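PDB 1L5A: amide synthase from Vibrio cholerae, which probably forms amide bonds as a free-standing condensation enzyme of nonribosomal peptide synthesis, in the making of the siderophore vibriobactin. Local coordinates for residues A[248-253]-A[391-396]; A[364-369]-A[399-404]; A[374-379]-A[395-400]. All coordinates share one frame; numbering follows the deposited sequence.

Contact 1 (A[248-253]-A[391-396]); sequences SAEPDA and QSHCER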
ATOM      1  N   SER A 248     -37.135   8.124   8.954  1.00 54.98           N
ATOM      2  CA  SER A 248     -38.469   8.578   9.301  1.00 59.43           C
ATOM      3  C   SER A 248     -38.424  10.035   9.736  1.00 60.22           C
ATOM      4  O   SER A 248     -39.149  10.868   9.207  1.00 62.02           O
ATOM      5  CB  SER A 248     -39.031   7.738  10.441  1.00 58.89           C
ATOM      6  OG  SER A 248     -38.270   7.926  11.616  1.00 68.04           O
ATOM      7  N   ALA A 249     -37.545  10.328  10.687  1.00 65.06           N
ATOM      8  CA  ALA A 249     -37.390  11.667  11.249  1.00 67.91           C
ATOM      9  C   ALA A 249     -37.120  12.811  10.268  1.00 68.93           C
ATOM     10  O   ALA A 249     -37.499  13.952  10.532  1.00 71.22           O
ATOM     11  CB  ALA A 249     -36.304  11.641  12.329  1.00 67.29           C
ATOM     12  N   GLU A 250     -36.470  12.526   9.147  1.00 70.14           N
ATOM     13  CA  GLU A 250     -36.165  13.575   8.174  1.00 70.32           C
ATOM     14  C   GLU A 250     -35.898  12.914   6.822  1.00 70.15           C
ATOM     15  O   GLU A 250     -34.847  13.087   6.218  1.00 68.24           O
ATOM     16  CB  GLU A 250     -34.939  14.384   8.651  1.00 66.68           C
ATOM     17  CG  GLU A 250     -34.812  15.797   8.057  1.00 61.10           C
ATOM     18  CD  GLU A 250     -33.837  16.683   8.837  1.00 63.40           C
ATOM     19  OE1 GLU A 250     -33.996  16.784  10.073  1.00 54.50           O
ATOM     20  OE2 GLU A 250     -32.919  17.282   8.221  1.00 65.04           O
ATOM     21  N   PRO A 251     -36.876  12.160   6.322  1.00 73.45           N
ATOM     22  CA  PRO A 251     -36.774  11.451   5.043  1.00 74.90           C
ATOM     23  C   PRO A 251     -36.267  12.277   3.859  1.00 74.97           C
ATOM     24  O   PRO A 251     -35.587  11.746   2.979  1.00 75.87           O
ATOM     25  CB  PRO A 251     -38.197  10.942   4.820  1.00 75.10           C
ATOM     26  CG  PRO A 251     -39.027  12.022   5.455  1.00 79.61           C
ATOM     27  CD  PRO A 251     -38.282  12.250   6.755  1.00 76.77           C
ATOM     28  N   ASP A 252     -36.590  13.567   3.835  1.00 73.50           N
ATOM     29  CA  ASP A 252     -36.172  14.430   2.734  1.00 72.25           C
ATOM     30  C   ASP A 252     -34.690  14.804   2.729  1.00 69.82           C
ATOM     31  O   ASP A 252     -34.206  15.457   1.797  1.00 64.53           O
ATOM     32  CB  ASP A 252     -37.035  15.684   2.721  1.00 79.52           C
ATOM     33  CG  ASP A 252     -38.503  15.357   2.585  1.00 89.02           C
ATOM     34  OD1 ASP A 252     -38.850  14.594   1.653  1.00 92.00           O
ATOM     35  OD2 ASP A 252     -39.307  15.852   3.407  1.00 93.08           O
ATOM     36  N   ALA A 253     -33.974  14.393   3.773  1.00 62.06           N
ATOM     37  CA  ALA A 253     -32.545  14.656   3.863  1.00 53.85           C
ATOM     38  C   ALA A 253     -31.836  13.369   3.445  1.00 44.59           C
ATOM     39  O   ALA A 253     -31.723  12.419   4.214  1.00 45.01           O
ATOM     40  CB  ALA A 253     -32.165  15.043   5.289  1.00 54.57           C
ATOM     41  N   GLN A 391     -36.710  20.895  17.739  1.00 42.52           N
ATOM     42  CA  GLN A 391     -37.619  20.482  18.817  1.00 45.73           C
ATOM     43  C   GLN A 391     -37.990  19.017  18.594  1.00 49.57           C
ATOM     44  O   GLN A 391     -37.817  18.160  19.464  1.00 54.71           O
ATOM     45  CB  GLN A 391     -38.928  21.285  18.789  1.00 52.09           C
ATOM     46  CG  GLN A 391     -38.832  22.789  19.008  1.00 66.94           C
ATOM     47  CD  GLN A 391     -38.829  23.187  20.475  1.00 67.85           C
ATOM     48  OE1 GLN A 391     -38.743  24.371  20.795  1.00 67.45           O
ATOM     49  NE2 GLN A 391     -38.921  22.200  21.371  1.00 70.21           N
ATOM     50  N   SER A 392     -38.517  18.752  17.407  1.00 43.05           N
ATOM     51  CA  SER A 392     -38.945  17.426  17.014  1.00 45.90           C
ATOM     52  C   SER A 392     -37.861  16.355  17.229  1.00 48.36           C
ATOM     53  O   SER A 392     -38.150  15.276  17.768  1.00 45.52           O
ATOM     54  CB  SER A 392     -39.391  17.465  15.544  1.00 45.42           C
ATOM     55  OG  SER A 392     -39.973  16.242  15.144  1.00 56.31           O
ATOM     56  N   HIS A 393     -36.623  16.653  16.815  1.00 46.08           N
ATOM     57  CA  HIS A 393     -35.527  15.694  16.965  1.00 44.42           C
ATOM     58  C   HIS A 393     -35.277  15.395  18.429  1.00 43.91           C
ATOM     59  O   HIS A 393     -35.065  14.234  18.798  1.00 43.45           O
ATOM     60  CB  HIS A 393     -34.225  16.192  16.306  1.00 40.38           C
ATOM     61  CG  HIS A 393     -34.194  16.033  14.814  1.00 36.85           C
ATOM     62  ND1 HIS A 393     -34.226  14.802  14.194  1.00 33.38           N
ATOM     63  CD2 HIS A 393     -34.127  16.953  13.817  1.00 33.32           C
ATOM     64  CE1 HIS A 393     -34.179  14.969  12.882  1.00 33.12           C
ATOM     65  NE2 HIS A 393     -34.116  16.264  12.627  1.00 28.26           N
ATOM     66  N   CYS A 394     -35.321  16.422  19.273  1.00 41.15           N
ATOM     67  CA  CYS A 394     -35.075  16.190  20.693  1.00 45.33           C
ATOM     68  C   CYS A 394     -36.094  15.270  21.342  1.00 48.50           C
ATOM     69  O   CYS A 394     -35.843  14.708  22.401  1.00 54.43           O
ATOM     70  CB  CYS A 394     -35.026  17.503  21.453  1.00 42.55           C
ATOM     71  SG  CYS A 394     -33.543  18.433  21.139  1.00 46.41           S
ATOM     72  N   GLU A 395     -37.251  15.111  20.716  1.00 53.30           N
ATOM     73  CA  GLU A 395     -38.256  14.232  21.287  1.00 55.71           C
ATOM     74  C   GLU A 395     -38.241  12.884  20.563  1.00 55.63           C
ATOM     75  O   GLU A 395     -38.391  11.837  21.191  1.00 56.57           O
ATOM     76  CB  GLU A 395     -39.656  14.884  21.199  1.00 50.09           C
ATOM     77  N   ARG A 396     -38.025  12.911  19.249  1.00 48.26           N
ATOM     78  CA  ARG A 396     -38.034  11.683  18.468  1.00 48.66           C
ATOM     79  C   ARG A 396     -36.766  10.810  18.548  1.00 52.41           C
ATOM     80  O   ARG A 396     -36.865   9.583  18.652  1.00 50.41           O
ATOM     81  CB  ARG A 396     -38.377  12.008  16.998  1.00 41.72           C
TER
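Glu250 OE1 takes the N-H of His393 NE2 at 2.6 Å, with an N-H...O angle of 159°. The carboxylate oxygen lies exactly in the plane of the imidazole and is met almost along its own C-O bond, while the carboxylate and ring planes stand 50° apart. Two torsions bring the groups together: CG of Glu250 lies anti to its backbone N (chi1 -158°) and the chain runs on extended, whereas the His393 ring sits beside its own backbone N. Ala249 adds an apolar touch, its CB 4.0 Å from His393 CE1 and oblique to the ring. The bond joins the C-terminal end of helix 234-249 to the flank of helix 387-409 in the condensation-domain fold: Glu250 is the first residue to leave helical angles, and it opens a type I beta turn to Ala253, closed by Ala253 N on Glu250 O at 2.9 Å. Tyr385 OH makes a second, weak bond to OE1. Across CE1, at the other ring nitrogen, His393 ND1 is hydrogen-bonded to Tyr245 OH, so both ring nitrogens are engaged and the ring's rotation is fixed. With a carboxylate on NE2, a positive charge on this buried imidazole would probably be eased.

Contact 2 (A[364-369]-A[399-404]); sequences FTFRGS and RFFEQL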
ATOM      1  N   PHE A 364     -25.813  15.874  15.638  1.00 32.83           N
ATOM      2  CA  PHE A 364     -26.097  14.809  16.587  1.00 39.15           C
ATOM      3  C   PHE A 364     -24.742  14.382  17.109  1.00 39.89           C
ATOM      4  O   PHE A 364     -23.859  14.018  16.335  1.00 44.13           O
ATOM      5  CB  PHE A 364     -26.811  13.632  15.910  1.00 41.04           C
ATOM      6  CG  PHE A 364     -28.128  14.009  15.314  1.00 42.71           C
ATOM      7  CD1 PHE A 364     -28.273  14.134  13.935  1.00 40.81           C
ATOM      8  CD2 PHE A 364     -29.199  14.339  16.134  1.00 37.16           C
ATOM      9  CE1 PHE A 364     -29.466  14.595  13.378  1.00 44.59           C
ATOM     10  CE2 PHE A 364     -30.395  14.800  15.588  1.00 42.49           C
ATOM     11  CZ  PHE A 364     -30.530  14.932  14.207  1.00 39.37           C
ATOM     12  N   THR A 365     -24.563  14.451  18.418  1.00 36.88           N
ATOM     13  CA  THR A 365     -23.292  14.077  18.998  1.00 37.20           C
ATOM     14  C   THR A 365     -23.411  13.016  20.076  1.00 40.89           C
ATOM     15  O   THR A 365     -24.308  13.038  20.914  1.00 38.93           O
ATOM     16  CB  THR A 365     -22.579  15.298  19.558  1.00 30.49           C
ATOM     17  OG1 THR A 365     -21.928  15.986  18.485  1.00 32.22           O
ATOM     18  CG2 THR A 365     -21.554  14.890  20.601  1.00 40.83           C
ATOM     19  N   PHE A 366     -22.502  12.058  20.028  1.00 41.83           N
ATOM     20  CA  PHE A 366     -22.507  11.004  21.016  1.00 41.67           C
ATOM     21  C   PHE A 366     -21.193  11.076  21.772  1.00 43.97           C
ATOM     22  O   PHE A 366     -20.125  10.861  21.194  1.00 42.21           O
ATOM     23  CB  PHE A 366     -22.661   9.651  20.339  1.00 36.61           C
ATOM     24  CG  PHE A 366     -24.046   9.379  19.832  1.00 39.66           C
ATOM     25  CD1 PHE A 366     -24.366   9.580  18.495  1.00 37.50           C
ATOM     26  CD2 PHE A 366     -25.031   8.874  20.691  1.00 36.53           C
ATOM     27  CE1 PHE A 366     -25.660   9.271  18.007  1.00 32.67           C
ATOM     28  CE2 PHE A 366     -26.313   8.563  20.220  1.00 31.15           C
ATOM     29  CZ  PHE A 366     -26.627   8.761  18.873  1.00 31.69           C
ATOM     30  N   ARG A 367     -21.263  11.426  23.052  1.00 41.61           N
ATOM     31  CA  ARG A 367     -20.057  11.502  23.858  1.00 48.36           C
ATOM     32  C   ARG A 367     -20.093  10.433  24.931  1.00 46.85           C
ATOM     33  O   ARG A 367     -21.115  10.215  25.586  1.00 49.68           O
ATOM     34  CB  ARG A 367     -19.878  12.896  24.482  1.00 49.31           C
ATOM     35  CG  ARG A 367     -21.157  13.735  24.601  1.00 59.08           C
ATOM     36  CD  ARG A 367     -20.893  15.108  25.251  1.00 49.59           C
ATOM     37  NE  ARG A 367     -20.869  15.005  26.706  1.00 59.16           N
ATOM     38  CZ  ARG A 367     -21.955  14.955  27.473  1.00 61.32           C
ATOM     39  NH1 ARG A 367     -23.162  15.017  26.923  1.00 57.19           N
ATOM     40  NH2 ARG A 367     -21.832  14.807  28.791  1.00 60.94           N
ATOM     41  N   GLY A 368     -18.969   9.748  25.088  1.00 46.51           N
ATOM     42  CA  GLY A 368     -18.878   8.695  26.076  1.00 42.69           C
ATOM     43  C   GLY A 368     -18.588   7.343  25.451  1.00 43.67           C
ATOM     44  O   GLY A 368     -17.905   7.238  24.423  1.00 34.82           O
ATOM     45  N   SER A 369     -19.134   6.301  26.066  1.00 45.04           N
ATOM     46  CA  SER A 369     -18.896   4.950  25.597  1.00 47.74           C
ATOM     47  C   SER A 369     -19.926   3.974  26.145  1.00 47.59           C
ATOM     48  O   SER A 369     -20.282   4.022  27.323  1.00 47.52           O
ATOM     49  CB  SER A 369     -17.498   4.515  26.032  1.00 51.51           C
ATOM     50  OG  SER A 369     -17.308   3.132  25.816  1.00 73.52           O
ATOM     51  N   ARG A 399     -36.654   8.668  21.692  1.00 57.29           N
ATOM     52  CA  ARG A 399     -37.706   7.665  21.609  1.00 57.21           C
ATOM     53  C   ARG A 399     -37.210   6.535  20.707  1.00 57.45           C
ATOM     54  O   ARG A 399     -37.412   5.348  21.009  1.00 52.66           O
ATOM     55  CB  ARG A 399     -38.996   8.290  21.042  1.00 53.04           C
ATOM     56  N   PHE A 400     -36.548   6.914  19.615  1.00 54.32           N
ATOM     57  CA  PHE A 400     -36.003   5.945  18.666  1.00 53.29           C
ATOM     58  C   PHE A 400     -35.197   4.878  19.394  1.00 56.19           C
ATOM     59  O   PHE A 400     -35.304   3.695  19.077  1.00 61.25           O
ATOM     60  CB  PHE A 400     -35.100   6.636  17.641  1.00 47.85           C
ATOM     61  CG  PHE A 400     -34.424   5.686  16.688  1.00 51.84           C
ATOM     62  CD1 PHE A 400     -35.059   5.282  15.519  1.00 48.88           C
ATOM     63  CD2 PHE A 400     -33.153   5.174  16.975  1.00 51.19           C
ATOM     64  CE1 PHE A 400     -34.445   4.378  14.645  1.00 50.05           C
ATOM     65  CE2 PHE A 400     -32.531   4.273  16.114  1.00 50.94           C
ATOM     66  CZ  PHE A 400     -33.181   3.872  14.943  1.00 54.47           C
ATOM     67  N   PHE A 401     -34.390   5.296  20.365  1.00 54.97           N
ATOM     68  CA  PHE A 401     -33.576   4.354  21.116  1.00 60.53           C
ATOM     69  C   PHE A 401     -34.425   3.550  22.091  1.00 64.00           C
ATOM     70  O   PHE A 401     -34.137   2.383  22.367  1.00 66.88           O
ATOM     71  CB  PHE A 401     -32.449   5.084  21.865  1.00 57.38           C
ATOM     72  CG  PHE A 401     -31.347   5.566  20.969  1.00 56.12           C
ATOM     73  CD1 PHE A 401     -31.108   6.925  20.805  1.00 57.03           C
ATOM     74  CD2 PHE A 401     -30.573   4.657  20.250  1.00 54.64           C
ATOM     75  CE1 PHE A 401     -30.116   7.378  19.933  1.00 58.26           C
ATOM     76  CE2 PHE A 401     -29.580   5.097  19.376  1.00 52.63           C
ATOM     77  CZ  PHE A 401     -29.350   6.460  19.215  1.00 55.33           C
ATOM     78  N   GLU A 402     -35.478   4.175  22.611  1.00 66.06           N
ATOM     79  CA  GLU A 402     -36.372   3.498  23.541  1.00 63.58           C
ATOM     80  C   GLU A 402     -37.066   2.339  22.826  1.00 63.79           C
ATOM     81  O   GLU A 402     -37.259   1.269  23.408  1.00 62.50           O
ATOM     82  CB  GLU A 402     -37.404   4.482  24.083  1.00 60.18           C
ATOM     83  CG  GLU A 402     -36.907   5.326  25.243  1.00 64.40           C
ATOM     84  CD  GLU A 402     -37.850   6.471  25.564  1.00 66.29           C
ATOM     85  OE1 GLU A 402     -39.059   6.339  25.277  1.00 65.92           O
ATOM     86  OE2 GLU A 402     -37.382   7.497  26.108  1.00 65.75           O
ATOM     87  N   GLN A 403     -37.428   2.561  21.564  1.00 61.35           N
ATOM     88  CA  GLN A 403     -38.080   1.539  20.750  1.00 64.85           C
ATOM     89  C   GLN A 403     -37.153   0.373  20.479  1.00 65.26           C
ATOM     90  O   GLN A 403     -37.464  -0.761  20.810  1.00 69.13           O
ATOM     91  CB  GLN A 403     -38.505   2.102  19.400  1.00 67.96           C
ATOM     92  CG  GLN A 403     -39.872   2.734  19.353  1.00 71.99           C
ATOM     93  CD  GLN A 403     -40.227   3.157  17.942  1.00 75.60           C
ATOM     94  OE1 GLN A 403     -39.987   2.413  16.986  1.00 72.75           O
ATOM     95  NE2 GLN A 403     -40.806   4.350  17.801  1.00 73.92           N
ATOM     96  N   LEU A 404     -36.020   0.665  19.849  1.00 69.39           N
ATOM     97  CA  LEU A 404     -35.033  -0.351  19.511  1.00 63.38           C
ATOM     98  C   LEU A 404     -34.836  -1.266  20.706  1.00 64.19           C
ATOM     99  O   LEU A 404     -34.837  -2.487  20.562  1.00 63.02           O
ATOM    100  CB  LEU A 404     -33.694   0.299  19.139  1.00 61.03           C
ATOM    101  CG  LEU A 404     -32.776  -0.403  18.126  1.00 54.90           C
ATOM    102  CD1 LEU A 404     -31.457   0.335  18.081  1.00 56.07           C
ATOM    103  CD2 LEU A 404     -32.535  -1.846  18.496  1.00 57.71           C
TER
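Phe366 and Phe401 approach from opposite directions and meet rim to rim, with ring planes at 86° and centroids 5.9 Å apart. Neither ring lies over the face of the other, so despite the near-perpendicular planes this is not a T-shaped stack. The closest atoms are the two ring ends, Phe366 CZ and Phe401 CZ, at 3.6 Å. Phe366 CE2 is 3.8 Å from the same Phe401 CZ. At the Phe366 ring, Phe401 CZ and CE1 arrive at the edge, near its plane; relative to the Phe401 ring the approach of Phe366 CZ is oblique. Each side chain carries CG beside its backbone N (chi1 -74° for Phe366, -73° for Phe401), which sends the two rings across a backbone gap of 12.9 Å between Phe366 CA and Phe401 CA. The touch is thus made by ring ends alone and buries only 69 Å². Around the pair, Leu215 touches both rings, Leu238 of helix 234-249 packs on Phe366, and Phe397 meets Phe401. Phe366 belongs to strand 362-368, flanked in the four-stranded sheet by strand 374-381, whose Leu376 touches its ring, and strand 333-337, whose Ile334 and Ile336 do likewise; helix 387-409 brings Phe401 against this sheet.

Contact 3 (A[374-379]-A[395-400]); sequences LCLDIT and ERFPRF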
ATOM      1  N   LEU A 374     -23.060   6.878  28.012  1.00 54.56           N
ATOM      2  CA  LEU A 374     -23.064   7.382  26.649  1.00 53.06           C
ATOM      3  C   LEU A 374     -24.216   8.359  26.498  1.00 53.28           C
ATOM      4  O   LEU A 374     -25.383   7.979  26.630  1.00 52.76           O
ATOM      5  CB  LEU A 374     -23.249   6.232  25.666  1.00 49.45           C
ATOM      6  CG  LEU A 374     -23.274   6.624  24.193  1.00 44.90           C
ATOM      7  CD1 LEU A 374     -21.891   7.099  23.767  1.00 36.82           C
ATOM      8  CD2 LEU A 374     -23.713   5.431  23.375  1.00 40.78           C
ATOM      9  N   CYS A 375     -23.891   9.618  26.222  1.00 52.80           N
ATOM     10  CA  CYS A 375     -24.921  10.644  26.056  1.00 54.61           C
ATOM     11  C   CYS A 375     -25.055  11.120  24.609  1.00 51.57           C
ATOM     12  O   CYS A 375     -24.111  11.029  23.817  1.00 53.62           O
ATOM     13  CB  CYS A 375     -24.627  11.846  26.960  1.00 50.39           C
ATOM     14  SG  CYS A 375     -24.405  11.394  28.683  1.00 54.91           S
ATOM     15  N   LEU A 376     -26.250  11.602  24.277  1.00 46.00           N
ATOM     16  CA  LEU A 376     -26.550  12.119  22.954  1.00 40.63           C
ATOM     17  C   LEU A 376     -26.857  13.592  23.103  1.00 40.27           C
ATOM     18  O   LEU A 376     -27.684  13.972  23.923  1.00 44.16           O
ATOM     19  CB  LEU A 376     -27.772  11.421  22.358  1.00 37.48           C
ATOM     20  CG  LEU A 376     -28.430  12.170  21.181  1.00 32.81           C
ATOM     21  CD1 LEU A 376     -27.436  12.341  20.054  1.00 37.58           C
ATOM     22  CD2 LEU A 376     -29.642  11.415  20.685  1.00 32.78           C
ATOM     23  N   ASP A 377     -26.182  14.423  22.321  1.00 40.73           N
ATOM     24  CA  ASP A 377     -26.415  15.855  22.369  1.00 37.24           C
ATOM     25  C   ASP A 377     -26.984  16.285  21.034  1.00 42.95           C
ATOM     26  O   ASP A 377     -26.358  16.056  19.997  1.00 41.23           O
ATOM     27  CB  ASP A 377     -25.117  16.617  22.605  1.00 40.53           C
ATOM     28  CG  ASP A 377     -24.409  16.192  23.866  1.00 46.27           C
ATOM     29  OD1 ASP A 377     -25.094  15.905  24.871  1.00 44.74           O
ATOM     30  OD2 ASP A 377     -23.157  16.167  23.852  1.00 53.30           O
ATOM     31  N   ILE A 378     -28.167  16.899  21.059  1.00 40.47           N
ATOM     32  CA  ILE A 378     -28.796  17.385  19.836  1.00 38.49           C
ATOM     33  C   ILE A 378     -28.638  18.901  19.831  1.00 36.99           C
ATOM     34  O   ILE A 378     -29.320  19.600  20.562  1.00 44.91           O
ATOM     35  CB  ILE A 378     -30.291  17.026  19.791  1.00 39.82           C
ATOM     36  CG1 ILE A 378     -30.492  15.556  20.173  1.00 44.07           C
ATOM     37  CG2 ILE A 378     -30.841  17.268  18.401  1.00 36.38           C
ATOM     38  CD1 ILE A 378     -29.761  14.594  19.294  1.00 52.40           C
ATOM     39  N   THR A 379     -27.732  19.404  19.004  1.00 36.36           N
ATOM     40  CA  THR A 379     -27.465  20.834  18.915  1.00 32.88           C
ATOM     41  C   THR A 379     -27.808  21.427  17.547  1.00 38.78           C
ATOM     42  O   THR A 379     -27.470  20.861  16.506  1.00 36.45           O
ATOM     43  CB  THR A 379     -25.993  21.102  19.185  1.00 34.63           C
ATOM     44  OG1 THR A 379     -25.697  20.722  20.531  1.00 45.81           O
ATOM     45  CG2 THR A 379     -25.654  22.564  18.963  1.00 28.07           C
ATOM     46  N   GLU A 395     -37.251  15.111  20.716  1.00 53.30           N
ATOM     47  CA  GLU A 395     -38.256  14.232  21.287  1.00 55.71           C
ATOM     48  C   GLU A 395     -38.241  12.884  20.563  1.00 55.63           C
ATOM     49  O   GLU A 395     -38.391  11.837  21.191  1.00 56.57           O
ATOM     50  CB  GLU A 395     -39.656  14.884  21.199  1.00 50.09           C
ATOM     51  N   ARG A 396     -38.025  12.911  19.249  1.00 48.26           N
ATOM     52  CA  ARG A 396     -38.034  11.683  18.468  1.00 48.66           C
ATOM     53  C   ARG A 396     -36.766  10.810  18.548  1.00 52.41           C
ATOM     54  O   ARG A 396     -36.865   9.583  18.652  1.00 50.41           O
ATOM     55  CB  ARG A 396     -38.377  12.008  16.998  1.00 41.72           C
ATOM     56  N   PHE A 397     -35.580  11.411  18.517  1.00 51.30           N
ATOM     57  CA  PHE A 397     -34.372  10.596  18.560  1.00 53.29           C
ATOM     58  C   PHE A 397     -34.336   9.732  19.823  1.00 55.62           C
ATOM     59  O   PHE A 397     -34.178   8.515  19.734  1.00 56.06           O
ATOM     60  CB  PHE A 397     -33.104  11.465  18.457  1.00 51.45           C
ATOM     61  CG  PHE A 397     -31.951  10.796  17.724  1.00 49.11           C
ATOM     62  CD1 PHE A 397     -31.943   9.415  17.497  1.00 55.75           C
ATOM     63  CD2 PHE A 397     -30.871  11.546  17.272  1.00 42.61           C
ATOM     64  CE1 PHE A 397     -30.872   8.796  16.830  1.00 49.40           C
ATOM     65  CE2 PHE A 397     -29.805  10.945  16.610  1.00 45.89           C
ATOM     66  CZ  PHE A 397     -29.804   9.565  16.387  1.00 50.85           C
ATOM     67  N   PRO A 398     -34.484  10.340  21.015  1.00 56.68           N
ATOM     68  CA  PRO A 398     -34.453   9.522  22.236  1.00 56.97           C
ATOM     69  C   PRO A 398     -35.466   8.383  22.215  1.00 58.07           C
ATOM     70  O   PRO A 398     -35.174   7.269  22.658  1.00 59.95           O
ATOM     71  CB  PRO A 398     -34.740  10.536  23.336  1.00 52.39           C
ATOM     72  CG  PRO A 398     -34.048  11.770  22.817  1.00 54.48           C
ATOM     73  CD  PRO A 398     -34.484  11.776  21.351  1.00 56.52           C
ATOM     74  N   ARG A 399     -36.654   8.668  21.692  1.00 57.29           N
ATOM     75  CA  ARG A 399     -37.706   7.665  21.609  1.00 57.21           C
ATOM     76  C   ARG A 399     -37.210   6.535  20.707  1.00 57.45           C
ATOM     77  O   ARG A 399     -37.412   5.348  21.009  1.00 52.66           O
ATOM     78  CB  ARG A 399     -38.996   8.290  21.042  1.00 53.04           C
ATOM     79  N   PHE A 400     -36.548   6.914  19.615  1.00 54.32           N
ATOM     80  CA  PHE A 400     -36.003   5.945  18.666  1.00 53.29           C
ATOM     81  C   PHE A 400     -35.197   4.878  19.394  1.00 56.19           C
ATOM     82  O   PHE A 400     -35.304   3.695  19.077  1.00 61.25           O
ATOM     83  CB  PHE A 400     -35.100   6.636  17.641  1.00 47.85           C
ATOM     84  CG  PHE A 400     -34.424   5.686  16.688  1.00 51.84           C
ATOM     85  CD1 PHE A 400     -35.059   5.282  15.519  1.00 48.88           C
ATOM     86  CD2 PHE A 400     -33.153   5.174  16.975  1.00 51.19           C
ATOM     87  CE1 PHE A 400     -34.445   4.378  14.645  1.00 50.05           C
ATOM     88  CE2 PHE A 400     -32.531   4.273  16.114  1.00 50.94           C
ATOM     89  CZ  PHE A 400     -33.181   3.872  14.943  1.00 54.47           C
TER
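Leu376 CD2 rests over one face of the Phe397 ring, 4.0 Å from its centroid and 28° off the ring normal, a CH-pi contact. Its nearest ring atom is Phe397 CD2 at 3.6 Å, with Phe397 CG at 3.8 Å, so the methyl is displaced toward the CG-CD2 side. Ile378 CD1 reaches the same Phe397 CD2 at 3.8 Å, but comes in obliquely, neither over the face nor at the edge. One ring carbon therefore meets both branched side chains. They stand two residues apart on one side of strand 374-381, both directed at the helix, as the alternation of a beta strand requires. In Leu376, CG is set anti to the backbone N (chi1 162°), and the side chain crosses Phe397 at about a right angle. Phe397 is itself packed by other rings: Tyr245 stacks on it and Phe364 meets it edge-to-face.

The strand is held from both sides: Leu376 pairs through its backbone with Tyr213, and Asp377 with Thr365. Helix 387-409 is kinked at Pro398, whose N can give no hydrogen bond to the preceding turn, while the bond from Phe400 N to Arg396 O, 2.9 Å, spans the proline and carries the helix on. All three touching side chains are buried and hydrocarbon, and no hydrogen bond spans the segments; between these segments the join therefore probably rests on dispersion and exclusion of water rather than on polar pairing.

Overall arrangement
From the N terminus, the chain first supplies 248-253, at the end of helix 234-249, which meets 391-396 to close contact 1, a loop with 137 residues between its segments. Strands 362-368 and 374-381 lie within that span as sheet neighbours. Their partners follow on helix 387-409. Contact 3 (374-379 with 395-400) closes the shortest loop and ends on the same stretch as contact 2 (364-369 with 399-404), sharing Arg399 and Phe400 with it; contact 1 crosses contact 2 and ends on the same stretch as contact 3, sharing Glu395 and Arg396. All three use helix 387-409, so it is tied to helix 234-249 near its start and to the four-stranded sheet farther along.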